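Local coordinates for ABC transporter substrate-binding protein (Bradyrhizobium japonicum, PDB 4I1D) that binds D-malate and is probably the periplasmic solute-binding component of an ABC transporter, perhaps one for polyamines, at residues I180-T185 against A191-D196; G207-V212 against A217-T222. One frame throughout, in Å; residues are numbered along the deposited sequence.

Contact 1: I180-T185 against A191-D196; sequences ITVWWT and AQLLND. With SO4 (sulfate ion), chain E.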
loop_
_atom_site.group_PDB
_atom_site.type_symbol
_atom_site.label_atom_id
_atom_site.label_comp_id
_atom_site.label_asym_id
_atom_site.label_seq_id
_atom_site.Cartn_x
_atom_site.Cartn_y
_atom_site.Cartn_z
ATOM N N ILE A 180 10.179 -30.089 5.432
ATOM C CA ILE A 180 9.660 -30.035 4.082
ATOM C C ILE A 180 10.570 -29.141 3.244
ATOM O O ILE A 180 10.770 -27.959 3.543
ATOM C CB ILE A 180 8.215 -29.538 4.042
ATOM C CG1 ILE A 180 7.307 -30.492 4.830
ATOM C CG2 ILE A 180 7.750 -29.383 2.607
ATOM C CD1 ILE A 180 7.494 -31.965 4.495
ATOM N N THR A 181 11.136 -29.741 2.204
ATOM C CA THR A 181 12.048 -29.063 1.304
ATOM C C THR A 181 11.276 -28.099 0.415
ATOM O O THR A 181 11.690 -26.957 0.208
ATOM C CB THR A 181 12.752 -30.097 0.434
ATOM O OG1 THR A 181 13.386 -31.062 1.286
ATOM C CG2 THR A 181 13.774 -29.438 -0.473
ATOM N N VAL A 182 10.145 -28.575 -0.104
ATOM C CA VAL A 182 9.305 -27.794 -1.002
ATOM C C VAL A 182 7.830 -28.119 -0.796
ATOM O O VAL A 182 7.456 -29.281 -0.690
ATOM C CB VAL A 182 9.614 -28.107 -2.488
ATOM C CG1 VAL A 182 8.629 -27.381 -3.390
ATOM C CG2 VAL A 182 11.034 -27.729 -2.837
ATOM N N TRP A 183 6.997 -27.084 -0.757
ATOM C CA TRP A 183 5.551 -27.251 -0.848
ATOM C C TRP A 183 5.142 -27.002 -2.292
ATOM O O TRP A 183 5.146 -25.858 -2.749
ATOM C CB TRP A 183 4.851 -26.246 0.067
ATOM C CG TRP A 183 5.121 -26.490 1.535
ATOM C CD1 TRP A 183 6.178 -26.032 2.262
ATOM C CD2 TRP A 183 4.311 -27.252 2.441
ATOM N NE1 TRP A 183 6.074 -26.456 3.569
ATOM C CE2 TRP A 183 4.937 -27.208 3.703
ATOM C CE3 TRP A 183 3.118 -27.973 2.304
ATOM C CZ2 TRP A 183 4.411 -27.850 4.820
ATOM C CZ3 TRP A 183 2.596 -28.610 3.418
ATOM C CH2 TRP A 183 3.241 -28.548 4.653
ATOM N N TRP A 184 4.798 -28.057 -3.021
ATOM C CA TRP A 184 4.524 -27.888 -4.447
ATOM C C TRP A 184 3.115 -27.397 -4.737
ATOM O O TRP A 184 2.210 -27.559 -3.918
ATOM C CB TRP A 184 4.847 -29.151 -5.254
ATOM C CG TRP A 184 4.057 -30.396 -4.910
ATOM C CD1 TRP A 184 4.463 -31.418 -4.107
ATOM C CD2 TRP A 184 2.759 -30.766 -5.402
ATOM N NE1 TRP A 184 3.498 -32.395 -4.055
ATOM C CE2 TRP A 184 2.443 -32.023 -4.841
ATOM C CE3 TRP A 184 1.837 -30.161 -6.263
ATOM C CZ2 TRP A 184 1.236 -32.684 -5.101
ATOM C CZ3 TRP A 184 0.640 -30.820 -6.525
ATOM C CH2 TRP A 184 0.353 -32.068 -5.947
ATOM N N THR A 185 2.943 -26.795 -5.912
ATOM C CA THR A 185 1.681 -26.168 -6.291
ATOM C C THR A 185 1.142 -26.684 -7.622
ATOM O O THR A 185 -0.026 -26.481 -7.927
ATOM C CB THR A 185 1.843 -24.654 -6.443
ATOM O OG1 THR A 185 2.829 -24.394 -7.448
ATOM C CG2 THR A 185 2.276 -24.014 -5.127
ATOM N N ALA A 191 6.249 -33.749 -10.314
ATOM C CA ALA A 191 6.950 -34.720 -11.141
ATOM C C ALA A 191 8.422 -34.340 -11.298
ATOM O O ALA A 191 9.306 -35.181 -11.148
ATOM C CB ALA A 191 6.295 -34.831 -12.487
ATOM N N GLN A 192 8.678 -33.072 -11.606
ATOM C CA GLN A 192 10.045 -32.595 -11.776
ATOM C C GLN A 192 10.873 -32.844 -10.501
ATOM O O GLN A 192 12.042 -33.243 -10.575
ATOM C CB GLN A 192 10.045 -31.108 -12.130
ATOM C CG GLN A 192 11.428 -30.525 -12.381
ATOM C CD GLN A 192 12.145 -31.184 -13.558
ATOM O OE1 GLN A 192 11.530 -31.506 -14.577
ATOM N NE2 GLN A 192 13.455 -31.380 -13.419
ATOM N N LEU A 193 10.259 -32.611 -9.338
ATOM C CA LEU A 193 10.941 -32.797 -8.057
ATOM C C LEU A 193 11.454 -34.229 -7.903
ATOM O O LEU A 193 12.584 -34.451 -7.449
ATOM C CB LEU A 193 10.014 -32.437 -6.886
ATOM C CG LEU A 193 9.682 -30.940 -6.761
ATOM C CD1 LEU A 193 8.679 -30.691 -5.646
ATOM C CD2 LEU A 193 10.940 -30.085 -6.554
ATOM N N LEU A 194 10.616 -35.203 -8.263
ATOM C CA LEU A 194 11.027 -36.602 -8.195
ATOM C C LEU A 194 12.105 -36.887 -9.236
ATOM O O LEU A 194 13.100 -37.545 -8.950
ATOM C CB LEU A 194 9.835 -37.528 -8.430
ATOM C CG LEU A 194 8.956 -37.891 -7.240
ATOM C CD1 LEU A 194 7.879 -38.843 -7.702
ATOM C CD2 LEU A 194 9.791 -38.524 -6.143
ATOM N N ASN A 195 11.901 -36.375 -10.448
ATOM C CA ASN A 195 12.786 -36.683 -11.560
ATOM C C ASN A 195 14.227 -36.198 -11.390
ATOM O O ASN A 195 15.160 -36.894 -11.785
ATOM C CB ASN A 195 12.205 -36.136 -12.873
ATOM C CG ASN A 195 12.984 -36.610 -14.098
ATOM O OD1 ASN A 195 12.981 -37.798 -14.422
ATOM N ND2 ASN A 195 13.657 -35.683 -14.776
ATOM N N ASP A 196 14.416 -35.004 -10.825
ATOM C CA ASP A 196 15.771 -34.450 -10.699
ATOM C C ASP A 196 16.387 -34.713 -9.335
ATOM O O ASP A 196 17.523 -34.334 -9.078
ATOM C CB ASP A 196 15.832 -32.948 -11.037
ATOM C CG ASP A 196 14.886 -32.102 -10.190
ATOM O OD1 ASP A 196 14.492 -32.544 -9.086
ATOM O OD2 ASP A 196 14.540 -30.979 -10.631
HETATM S S SO4 E . 15.609 -29.589 4.034
HETATM O O1 SO4 E . 15.408 -29.497 2.586
HETATM O O2 SO4 E . 14.661 -28.717 4.730
HETATM O O3 SO4 E . 15.407 -30.967 4.487
HETATM O O4 SO4 E . 16.982 -29.178 4.325
#

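Contact 2: G207-V212 against A217-T222; sequences GRVSAV and AKVSFT. With MLT (D-malate), chain U; SO4 (sulfate ion), chain K.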
loop_
_atom_site.group_PDB
_atom_site.type_symbol
_atom_site.label_atom_id
_atom_site.label_comp_id
_atom_site.label_asym_id
_atom_site.label_seq_id
_atom_site.Cartn_x
_atom_site.Cartn_y
_atom_site.Cartn_z
ATOM N N GLY A 207 -0.875 -40.568 -10.997
ATOM C CA GLY A 207 -0.687 -40.428 -12.435
ATOM C C GLY A 207 0.591 -39.707 -12.828
ATOM O O GLY A 207 1.206 -40.040 -13.845
ATOM N N ARG A 208 0.994 -38.724 -12.022
ATOM C CA ARG A 208 2.231 -37.982 -12.260
ATOM C C ARG A 208 3.449 -38.852 -11.970
ATOM O O ARG A 208 4.459 -38.769 -12.661
ATOM C CB ARG A 208 2.283 -36.715 -11.403
ATOM C CG ARG A 208 1.470 -35.537 -11.958
ATOM C CD ARG A 208 2.111 -34.980 -13.235
ATOM N NE ARG A 208 1.384 -33.832 -13.767
ATOM C CZ ARG A 208 1.736 -33.182 -14.872
ATOM N NH1 ARG A 208 2.813 -33.568 -15.547
ATOM N NH2 ARG A 208 1.020 -32.149 -15.300
ATOM N N VAL A 209 3.348 -39.695 -10.951
ATOM C CA VAL A 209 4.460 -40.565 -10.605
ATOM C C VAL A 209 4.655 -41.654 -11.639
ATOM O O VAL A 209 5.767 -41.876 -12.108
ATOM C CB VAL A 209 4.257 -41.248 -9.246
ATOM C CG1 VAL A 209 5.469 -42.118 -8.916
ATOM C CG2 VAL A 209 4.022 -40.210 -8.178
ATOM N N SER A 210 3.574 -42.344 -11.985
ATOM C CA SER A 210 3.665 -43.410 -12.968
ATOM C C SER A 210 4.241 -42.845 -14.261
ATOM O O SER A 210 5.064 -43.489 -14.913
ATOM C CB SER A 210 2.293 -44.028 -13.221
ATOM O OG SER A 210 1.347 -43.016 -13.504
ATOM N N ALA A 211 3.834 -41.625 -14.608
ATOM C CA ALA A 211 4.290 -41.004 -15.854
ATOM C C ALA A 211 5.785 -40.745 -15.834
ATOM O O ALA A 211 6.491 -41.116 -16.770
ATOM C CB ALA A 211 3.525 -39.710 -16.136
ATOM N N VAL A 212 6.283 -40.127 -14.763
ATOM C CA VAL A 212 7.717 -39.869 -14.701
ATOM C C VAL A 212 8.517 -41.179 -14.578
ATOM O O VAL A 212 9.650 -41.275 -15.062
ATOM C CB VAL A 212 8.084 -38.860 -13.599
ATOM C CG1 VAL A 212 7.692 -39.387 -12.253
ATOM C CG2 VAL A 212 9.570 -38.565 -13.625
ATOM N N ALA A 217 12.591 -42.413 -14.820
ATOM C CA ALA A 217 12.960 -42.026 -13.465
ATOM C C ALA A 217 12.927 -43.218 -12.509
ATOM O O ALA A 217 11.967 -43.986 -12.495
ATOM C CB ALA A 217 12.029 -40.938 -12.971
ATOM N N LYS A 218 13.974 -43.370 -11.705
ATOM C CA LYS A 218 14.004 -44.446 -10.724
ATOM C C LYS A 218 13.162 -44.073 -9.511
ATOM O O LYS A 218 13.690 -43.790 -8.442
ATOM C CB LYS A 218 15.440 -44.775 -10.313
ATOM C CG LYS A 218 16.265 -45.399 -11.425
ATOM C CD LYS A 218 15.449 -46.433 -12.174
ATOM C CE LYS A 218 16.310 -47.241 -13.144
ATOM N NZ LYS A 218 16.888 -46.426 -14.252
ATOM N N VAL A 219 11.848 -44.054 -9.693
ATOM C CA VAL A 219 10.935 -43.696 -8.617
ATOM C C VAL A 219 9.719 -44.610 -8.629
ATOM O O VAL A 219 9.460 -45.297 -9.616
ATOM C CB VAL A 219 10.468 -42.233 -8.734
ATOM C CG1 VAL A 219 11.660 -41.310 -8.937
ATOM C CG2 VAL A 219 9.469 -42.084 -9.870
ATOM N N SER A 220 8.974 -44.617 -7.530
ATOM C CA SER A 220 7.793 -45.460 -7.436
ATOM C C SER A 220 6.877 -44.915 -6.352
ATOM O O SER A 220 7.085 -43.806 -5.849
ATOM C CB SER A 220 8.191 -46.904 -7.113
ATOM O OG SER A 220 7.060 -47.759 -7.109
ATOM N N PHE A 221 5.866 -45.693 -5.989
ATOM C CA PHE A 221 4.914 -45.269 -4.972
ATOM C C PHE A 221 4.147 -46.456 -4.434
ATOM O O PHE A 221 4.195 -47.547 -4.997
ATOM C CB PHE A 221 3.940 -44.217 -5.525
ATOM C CG PHE A 221 2.864 -44.782 -6.419
ATOM C CD1 PHE A 221 3.054 -44.864 -7.791
ATOM C CD2 PHE A 221 1.655 -45.211 -5.890
ATOM C CE1 PHE A 221 2.055 -45.373 -8.624
ATOM C CE2 PHE A 221 0.653 -45.724 -6.712
ATOM C CZ PHE A 221 0.853 -45.803 -8.082
ATOM N N THR A 222 3.439 -46.236 -3.335
ATOM C CA THR A 222 2.586 -47.264 -2.763
ATOM C C THR A 222 1.168 -46.735 -2.683
ATOM O O THR A 222 0.960 -45.528 -2.547
ATOM C CB THR A 222 3.038 -47.655 -1.342
ATOM O OG1 THR A 222 2.143 -48.642 -0.815
ATOM C CG2 THR A 222 3.017 -46.439 -0.428
HETATM C C1 MLT U . -2.130 -28.502 -11.352
HETATM O O1 MLT U . -2.635 -27.622 -12.083
HETATM O O2 MLT U . -2.246 -28.392 -10.110
HETATM C C2 MLT U . -1.416 -29.683 -11.954
HETATM O O3 MLT U . -0.693 -29.369 -13.134
HETATM C C3 MLT U . -2.448 -30.736 -12.299
HETATM C C4 MLT U . -1.749 -31.789 -13.115
HETATM O O4 MLT U . -1.697 -31.676 -14.358
HETATM O O5 MLT U . -1.206 -32.776 -12.565
HETATM S S SO4 K . 2.707 -51.939 -1.121
HETATM O O1 SO4 K . 3.086 -53.289 -1.528
HETATM O O2 SO4 K . 1.943 -51.295 -2.196
HETATM O O3 SO4 K . 1.906 -52.008 0.105
HETATM O O4 SO4 K . 3.931 -51.180 -0.885
#

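Contact 1: I180-T185 against A191-D196
Trp184 turns only the root of its side chain to Leu193, its CB lying 4.1 Å from Leu193 CD1, while the indole leans on Gln189 and Ser190. CG sits between the backbone N and the carbonyl carbon (chi1 62°), which carries the ring off toward strand 201-205. There Met203 O accepts a hydrogen bond from NE1, satisfying the one polar atom of a buried group, and Trp205 packs against the indole edge-to-face. The neighbouring Trp183 points to the other side of the strand, Ile180 CG2 covering one of its faces from 3.5 Å above the plane, toward the rim. The second apolar touch is branch to branch: Val182 CG1 lies 4.0 Å from Leu193 CD1. CD1 of Leu193 lies anti to CA (chi2 176°), and this one methyl bridges Val182 and Trp184. A leucine suits the place because its branched end spans the distance between strand and helix, where even the nearest CA atoms, of Val182 and Leu193, are 8.8 Å apart. On another side of the helix Gln192 NE2 bonds Asp196 OD2 at 3.0 Å, in the plane of its own amide but from above the carboxylate plane; the amide also bonds Lys54 and Ile56 of a second subunit. Thr181 OG1 holds a sulfate, probably from the crystallisation liquor, through O1 at 2.9 Å. Strand 182-184 and strand 201-205 both run parallel to strand 137-140, with helix 187-196 connecting them: a beta-alpha-beta crossover of the periplasmic binding protein fold, with Thr185 of the malate pocket at the strand's end.

Contact 2: G207-V212 against A217-T222
Ala217 N gives the one hydrogen bond between the two segments, to Val212 O at 3.2 Å, tying the chain back to the helix just before the strand starts. The small methyl of Ala217 suits this close return of the chain, since its CB presses against Val212 CG2 at 3.5 Å, closer than usual for two carbons. The other branch of Val212, CG1, set between the backbone N and the carbonyl carbon (chi1 61°), meets Val219 CG2 at 4.0 Å, the two side chains about at right angles. Val209, one turn earlier, spans two strand residues with CG1: Val219 CG2 at 4.1 Å and, obliquely, Phe221 CD1 at 3.8 Å. Compact, branched valines suit helix and strand segments whose axes pass 7.9 Å apart, and the broader Phe221 ring lies at the end of the layer. Arg208 leaves the helix in another direction, bends once near its base and then runs straight, bringing the guanidinium edge to a malate carboxylate. Arg208 NE bonds malate O5 at 3.0 Å and nearly straight (170°), Arg208 NH2 bonds malate O4 at 2.9 Å, and NH1 forms a salt bridge with Asp37 of a second subunit. A leucine here removes both malate bonds, and would probably leave the malate carboxylate, and Asp37 of the second subunit, without this positive charge. Helix segment 207-212 thus packs on strand segment 219-222 of the periplasmic binding protein's sheet, their directions roughly antiparallel (148°), while the opening turn of helix 206-214 supplies a ligand-pocket arginine.

The two contacts follow each other along the chain, contact 1 closing before contact 2 opens, with strand 201-205 between them, and their centres lie 13 Å apart on the same side of the chain's centre. Helix 187-196 joins them: Leu193 serves contact 1, whereas the next two residues turn to contact 2, Leu194 CD1 packing on Val209 CG2 and Asn195 OD1 against Val212 CG2 and Ala217 CB. Both contacts reach the same mixed sheet, through strands 182-184 and 219-235. Each also supplies the malate pocket, Thr185 from contact 1 and Arg208 from contact 2, so the two contacts lie side by side in a part of the fold that contributes to the malate pocket.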